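Local coordinates for Baccell_00875 (Bacteroides cellulosilyticus DSM 14838, PDB 5NO8), which is a polysaccharide lyase that probably removes the L-rhamnose caps attached to glucuronic acid in complex arabinogalactan proteins, at residues 348-362 / 365-378. Residues are numbered along the deposited sequence; the frame is centred on the assembly and turned at random.
Sequences FIRTRQQMNNPSDLR and AYMVYDNEGDSIYL
The Tyr369 ring receives the edge of Phe348 on one face in a T-shaped stack, planes at 88° and Phe348 CZ 3.6 Å from Tyr369 CE2, while the carbonyl O of Ser375 lies over the opposite face. Tyr369 lies in a beta hairpin, strands 369-370 and 375-376 with a G1 bulge at Asp374 and Ser375, which packs on the C-terminal end of helix 338-352. Arg352 CG lies over the centre of one face of the Phe348 ring; bends at chi2 and chi3 then curl the chain back, placing Tyr369 OH over a guanidinium face and NH2 within 2.9 Å of Asp374 O, near the guanidinium plane.

Past the helix end, a single antiparallel bridge joins Gln354 to Tyr366: Met367 N donates to Gln353 O (2.8 Å) and Met355 N to Ala365 O (2.9 Å). Gln353 adds a side-chain bond, NE2 to Met367 O, its amide lying 23° from the plane of the Tyr369 ring; Arg345 holds its OE1. The Tyr366 ring reaches helix 396-409, its OH bonded to Ser417. Farther along, Met355 CE meets Met367 SD and Leu378 CD2. Asp360 grips Arg362 side-on through NE and NH1, fixing the guanidinium while its NH2 donates to Leu378 O at 2.8 Å.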
loop_
_atom_site.group_PDB
_atom_site.type_symbol
_atom_site.label_atom_id
_atom_site.label_comp_id
_atom_site.label_asym_id
_atom_site.label_seq_id
_atom_site.Cartn_x
_atom_site.Cartn_y
_atom_site.Cartn_z
ATOM N N PHE A 348 -16.354 -14.024 14.415
ATOM C CA PHE A 348 -16.943 -14.094 13.077
ATOM C C PHE A 348 -16.308 -15.202 12.238
ATOM O O PHE A 348 -17.029 -15.930 11.537
ATOM C CB PHE A 348 -16.829 -12.749 12.351
ATOM C CG PHE A 348 -17.750 -12.624 11.175
ATOM C CD1 PHE A 348 -17.381 -13.142 9.935
ATOM C CD2 PHE A 348 -18.963 -11.966 11.276
ATOM C CE1 PHE A 348 -18.224 -13.058 8.841
ATOM C CE2 PHE A 348 -19.813 -11.867 10.172
ATOM C CZ PHE A 348 -19.452 -12.422 8.959
ATOM N N ILE A 349 -14.982 -15.303 12.281
ATOM C CA ILE A 349 -14.269 -16.330 11.527
ATOM C C ILE A 349 -14.779 -17.715 11.953
ATOM O O ILE A 349 -15.186 -18.533 11.110
ATOM C CB ILE A 349 -12.760 -16.243 11.705
ATOM C CG1 ILE A 349 -12.218 -14.990 11.007
ATOM C CG2 ILE A 349 -12.075 -17.489 11.125
ATOM C CD1 ILE A 349 -10.831 -14.590 11.414
ATOM N N ARG A 350 -14.812 -17.938 13.262
ATOM C CA ARG A 350 -15.279 -19.218 13.778
ATOM C C ARG A 350 -16.738 -19.502 13.450
ATOM O O ARG A 350 -17.071 -20.604 12.992
ATOM C CB ARG A 350 -15.053 -19.315 15.293
ATOM C CG ARG A 350 -15.426 -20.688 15.862
ATOM C CD ARG A 350 -15.168 -20.772 17.347
ATOM N NE ARG A 350 -16.003 -19.880 18.145
ATOM C CZ ARG A 350 -17.301 -20.058 18.419
ATOM N NH1 ARG A 350 -18.002 -21.090 17.949
ATOM N NH2 ARG A 350 -17.918 -19.174 19.186
ATOM N N THR A 351 -17.618 -18.545 13.686
ATOM C CA THR A 351 -19.056 -18.788 13.567
ATOM C C THR A 351 -19.658 -18.675 12.168
ATOM O O THR A 351 -20.748 -19.162 11.947
ATOM C CB THR A 351 -19.865 -17.907 14.528
ATOM O OG1 THR A 351 -19.735 -16.521 14.183
ATOM C CG2 THR A 351 -19.419 -18.172 15.956
ATOM N N ARG A 352 -18.955 -18.017 11.242
ATOM C CA ARG A 352 -19.466 -17.755 9.890
ATOM C C ARG A 352 -18.538 -18.238 8.781
ATOM O O ARG A 352 -19.020 -18.525 7.692
ATOM C CB ARG A 352 -19.732 -16.244 9.676
ATOM C CG ARG A 352 -20.697 -15.587 10.657
ATOM C CD ARG A 352 -22.096 -16.202 10.600
ATOM N NE ARG A 352 -22.844 -15.873 9.383
ATOM C CZ ARG A 352 -23.048 -16.666 8.311
ATOM N NH1 ARG A 352 -22.529 -17.894 8.202
ATOM N NH2 ARG A 352 -23.784 -16.210 7.300
ATOM N N GLN A 353 -17.229 -18.308 9.013
ATOM C CA GLN A 353 -16.297 -18.595 7.914
ATOM C C GLN A 353 -15.644 -19.975 7.995
ATOM O O GLN A 353 -14.801 -20.287 7.162
ATOM C CB GLN A 353 -15.228 -17.498 7.791
ATOM C CG GLN A 353 -15.817 -16.095 7.625
ATOM C CD GLN A 353 -14.853 -15.048 7.087
ATOM O OE1 GLN A 353 -14.979 -13.866 7.439
ATOM N NE2 GLN A 353 -13.931 -15.448 6.185
ATOM N N GLN A 354 -16.013 -20.798 8.976
ATOM C CA GLN A 354 -15.549 -22.192 9.011
ATOM C C GLN A 354 -16.628 -23.098 8.406
ATOM O O GLN A 354 -17.783 -23.062 8.806
ATOM C CB GLN A 354 -15.174 -22.653 10.428
ATOM C CG GLN A 354 -14.460 -24.025 10.438
ATOM C CD GLN A 354 -13.822 -24.385 11.761
ATOM O OE1 GLN A 354 -12.735 -25.007 11.814
ATOM N NE2 GLN A 354 -14.439 -23.938 12.843
ATOM N N MET A 355 -16.236 -23.901 7.415
ATOM C CA MET A 355 -17.126 -24.912 6.841
ATOM C C MET A 355 -17.474 -25.937 7.932
ATOM O O MET A 355 -16.580 -26.585 8.457
ATOM C CB MET A 355 -16.412 -25.634 5.683
ATOM C CG MET A 355 -17.232 -26.745 5.001
ATOM S SD MET A 355 -18.808 -26.188 4.357
ATOM C CE MET A 355 -18.275 -25.276 2.902
ATOM N N ASN A 356 -18.751 -26.031 8.279
ATOM C CA ASN A 356 -19.253 -26.986 9.258
ATOM C C ASN A 356 -20.318 -27.847 8.563
ATOM O O ASN A 356 -21.492 -27.541 8.571
ATOM C CB ASN A 356 -19.817 -26.258 10.490
ATOM C CG ASN A 356 -18.752 -25.466 11.240
ATOM O OD1 ASN A 356 -17.570 -25.818 11.257
ATOM N ND2 ASN A 356 -19.178 -24.382 11.872
ATOM N N ASN A 357 -19.872 -28.901 7.904
ATOM C CA ASN A 357 -20.762 -29.712 7.069
ATOM C C ASN A 357 -19.983 -30.987 6.846
ATOM O O ASN A 357 -19.152 -31.047 5.933
ATOM C CB ASN A 357 -21.079 -28.977 5.752
ATOM C CG ASN A 357 -21.932 -29.797 4.776
ATOM O OD1 ASN A 357 -22.539 -30.811 5.126
ATOM N ND2 ASN A 357 -21.986 -29.339 3.540
ATOM N N PRO A 358 -20.185 -31.989 7.731
ATOM C CA PRO A 358 -19.599 -33.290 7.401
ATOM C C PRO A 358 -20.186 -33.691 6.056
ATOM O O PRO A 358 -21.340 -33.371 5.791
ATOM C CB PRO A 358 -20.064 -34.206 8.546
ATOM C CG PRO A 358 -21.179 -33.478 9.233
ATOM C CD PRO A 358 -20.928 -32.017 9.009
ATOM N N SER A 359 -19.395 -34.312 5.196
ATOM C CA SER A 359 -19.821 -34.606 3.805
ATOM C C SER A 359 -19.635 -33.441 2.814
ATOM O O SER A 359 -20.096 -33.535 1.676
ATOM C CB SER A 359 -21.272 -35.106 3.716
ATOM O OG SER A 359 -22.184 -34.022 3.589
ATOM N N ASP A 360 -19.022 -32.341 3.250
ATOM C CA ASP A 360 -18.248 -31.479 2.349
ATOM C C ASP A 360 -16.825 -31.867 2.691
ATOM O O ASP A 360 -16.483 -31.964 3.866
ATOM C CB ASP A 360 -18.506 -29.988 2.639
ATOM C CG ASP A 360 -17.958 -29.070 1.558
ATOM O OD1 ASP A 360 -16.728 -29.048 1.354
ATOM O OD2 ASP A 360 -18.747 -28.348 0.926
ATOM N N LEU A 361 -15.991 -32.116 1.687
ATOM C CA LEU A 361 -14.572 -32.420 1.935
ATOM C C LEU A 361 -13.786 -31.256 2.568
ATOM O O LEU A 361 -12.711 -31.462 3.106
ATOM C CB LEU A 361 -13.870 -32.798 0.632
ATOM C CG LEU A 361 -14.270 -34.110 -0.056
ATOM C CD1 LEU A 361 -13.675 -34.114 -1.459
ATOM C CD2 LEU A 361 -13.775 -35.300 0.756
ATOM N N ARG A 362 -14.301 -30.035 2.469
ATOM C CA ARG A 362 -13.649 -28.880 3.103
ATOM C C ARG A 362 -14.096 -28.680 4.557
ATOM O O ARG A 362 -13.780 -27.656 5.156
ATOM C CB ARG A 362 -13.941 -27.605 2.299
ATOM C CG ARG A 362 -13.448 -27.635 0.863
ATOM C CD ARG A 362 -14.119 -26.574 0.026
ATOM N NE ARG A 362 -15.528 -26.869 -0.226
ATOM C CZ ARG A 362 -16.289 -26.257 -1.132
ATOM N NH1 ARG A 362 -17.557 -26.619 -1.273
ATOM N NH2 ARG A 362 -15.811 -25.284 -1.899
ATOM N N ALA A 365 -12.482 -26.181 7.194
ATOM C CA ALA A 365 -11.687 -25.147 6.535
ATOM C C ALA A 365 -12.211 -23.766 6.907
ATOM O O ALA A 365 -13.407 -23.566 6.961
ATOM C CB ALA A 365 -11.746 -25.305 5.015
ATOM N N TYR A 366 -11.306 -22.812 7.094
ATOM C CA TYR A 366 -11.688 -21.380 7.156
ATOM C C TYR A 366 -11.654 -20.847 5.726
ATOM O O TYR A 366 -10.636 -21.003 5.028
ATOM C CB TYR A 366 -10.723 -20.597 8.026
ATOM C CG TYR A 366 -10.655 -21.078 9.472
ATOM C CD1 TYR A 366 -11.801 -21.088 10.285
ATOM C CD2 TYR A 366 -9.469 -21.532 10.015
ATOM C CE1 TYR A 366 -11.747 -21.546 11.593
ATOM C CE2 TYR A 366 -9.408 -21.981 11.326
ATOM C CZ TYR A 366 -10.544 -21.997 12.108
ATOM O OH TYR A 366 -10.422 -22.467 13.408
ATOM N N MET A 367 -12.749 -20.232 5.307
ATOM C CA MET A 367 -12.998 -19.971 3.893
ATOM C C MET A 367 -13.307 -18.512 3.587
ATOM O O MET A 367 -13.666 -17.744 4.458
ATOM C CB MET A 367 -14.114 -20.879 3.432
ATOM C CG MET A 367 -13.602 -22.310 3.422
ATOM S SD MET A 367 -14.830 -23.456 2.866
ATOM C CE MET A 367 -15.021 -22.908 1.169
ATOM N N VAL A 368 -13.144 -18.170 2.316
ATOM C CA VAL A 368 -13.547 -16.879 1.789
ATOM C C VAL A 368 -15.007 -16.666 2.064
ATOM O O VAL A 368 -15.814 -17.598 1.967
ATOM C CB VAL A 368 -13.259 -16.801 0.263
ATOM C CG1 VAL A 368 -13.766 -15.485 -0.335
ATOM C CG2 VAL A 368 -11.777 -16.950 0.017
ATOM N N TYR A 369 -15.371 -15.427 2.399
ATOM C CA TYR A 369 -16.736 -15.103 2.756
ATOM C C TYR A 369 -17.200 -13.892 1.987
ATOM O O TYR A 369 -16.446 -12.919 1.855
ATOM C CB TYR A 369 -16.811 -14.798 4.260
ATOM C CG TYR A 369 -18.202 -14.692 4.840
ATOM C CD1 TYR A 369 -18.880 -15.827 5.283
ATOM C CD2 TYR A 369 -18.829 -13.460 5.000
ATOM C CE1 TYR A 369 -20.142 -15.732 5.837
ATOM C CE2 TYR A 369 -20.097 -13.351 5.548
ATOM C CZ TYR A 369 -20.747 -14.500 5.966
ATOM O OH TYR A 369 -21.982 -14.416 6.529
ATOM N N ASP A 370 -18.441 -13.948 1.513
ATOM C CA ASP A 370 -19.042 -12.863 0.760
ATOM C C ASP A 370 -19.883 -12.033 1.692
ATOM O O ASP A 370 -20.956 -12.483 2.137
ATOM C CB ASP A 370 -19.887 -13.420 -0.393
ATOM C CG ASP A 370 -20.444 -12.322 -1.309
ATOM O OD1 ASP A 370 -20.569 -11.151 -0.908
ATOM O OD2 ASP A 370 -20.747 -12.635 -2.468
ATOM N N ASN A 371 -19.407 -10.827 1.998
ATOM C CA ASN A 371 -20.116 -9.952 2.950
ATOM C C ASN A 371 -21.411 -9.367 2.413
ATOM O O ASN A 371 -22.272 -9.019 3.204
ATOM C CB ASN A 371 -19.215 -8.833 3.458
ATOM C CG ASN A 371 -18.058 -9.368 4.286
ATOM O OD1 ASN A 371 -16.928 -8.944 4.131
ATOM N ND2 ASN A 371 -18.350 -10.303 5.155
ATOM N N GLU A 372 -21.556 -9.269 1.092
ATOM C CA GLU A 372 -22.846 -8.852 0.497
ATOM C C GLU A 372 -23.921 -9.938 0.596
ATOM O O GLU A 372 -25.069 -9.643 0.899
ATOM C CB GLU A 372 -22.665 -8.416 -0.957
ATOM C CG GLU A 372 -21.846 -7.145 -1.077
ATOM C CD GLU A 372 -21.520 -6.732 -2.524
ATOM O OE1 GLU A 372 -21.345 -7.603 -3.420
ATOM O OE2 GLU A 372 -21.394 -5.504 -2.741
ATOM N N GLY A 373 -23.541 -11.181 0.337
ATOM C CA GLY A 373 -24.457 -12.324 0.396
ATOM C C GLY A 373 -24.591 -12.942 1.778
ATOM O O GLY A 373 -25.478 -13.764 1.988
ATOM N N ASP A 374 -23.712 -12.569 2.709
ATOM C CA ASP A 374 -23.649 -13.183 4.042
ATOM C C ASP A 374 -23.532 -14.718 3.946
ATOM O O ASP A 374 -24.320 -15.464 4.555
ATOM C CB ASP A 374 -24.858 -12.749 4.903
ATOM C CG ASP A 374 -24.813 -11.276 5.274
ATOM O OD1 ASP A 374 -23.814 -10.829 5.860
ATOM O OD2 ASP A 374 -25.779 -10.559 4.982
ATOM N N SER A 375 -22.552 -15.180 3.172
ATOM C CA SER A 375 -22.346 -16.608 2.949
ATOM C C SER A 375 -20.910 -16.906 2.603
ATOM O O SER A 375 -20.229 -16.071 1.991
ATOM C CB SER A 375 -23.260 -17.119 1.822
ATOM O OG SER A 375 -23.054 -16.373 0.642
ATOM N N ILE A 376 -20.448 -18.089 2.990
ATOM C CA ILE A 376 -19.161 -18.605 2.539
ATOM C C ILE A 376 -19.164 -18.677 1.002
ATOM O O ILE A 376 -20.175 -19.056 0.392
ATOM C CB ILE A 376 -18.849 -19.986 3.155
ATOM C CG1 ILE A 376 -18.432 -19.823 4.620
ATOM C CG2 ILE A 376 -17.675 -20.668 2.452
ATOM C CD1 ILE A 376 -18.420 -21.099 5.422
ATOM N N TYR A 377 -18.053 -18.246 0.390
ATOM C CA TYR A 377 -17.858 -18.366 -1.052
ATOM C C TYR A 377 -17.264 -19.731 -1.378
ATOM O O TYR A 377 -16.142 -20.055 -0.977
ATOM C CB TYR A 377 -16.954 -17.261 -1.598
ATOM C CG TYR A 377 -16.802 -17.348 -3.109
ATOM C CD1 TYR A 377 -17.893 -17.146 -3.951
ATOM C CD2 TYR A 377 -15.566 -17.653 -3.688
ATOM C CE1 TYR A 377 -17.761 -17.253 -5.341
ATOM C CE2 TYR A 377 -15.419 -17.752 -5.073
ATOM C CZ TYR A 377 -16.518 -17.539 -5.896
ATOM O OH TYR A 377 -16.371 -17.647 -7.271
ATOM N N LEU A 378 -18.025 -20.520 -2.137
ATOM C CA LEU A 378 -17.695 -21.922 -2.385
ATOM C C LEU A 378 -16.800 -22.169 -3.608
ATOM O O LEU A 378 -16.401 -23.318 -3.863
ATOM C CB LEU A 378 -18.992 -22.726 -2.528
ATOM C CG LEU A 378 -19.935 -22.701 -1.325
ATOM C CD1 LEU A 378 -21.227 -23.454 -1.662
ATOM C CD2 LEU A 378 -19.242 -23.292 -0.113
#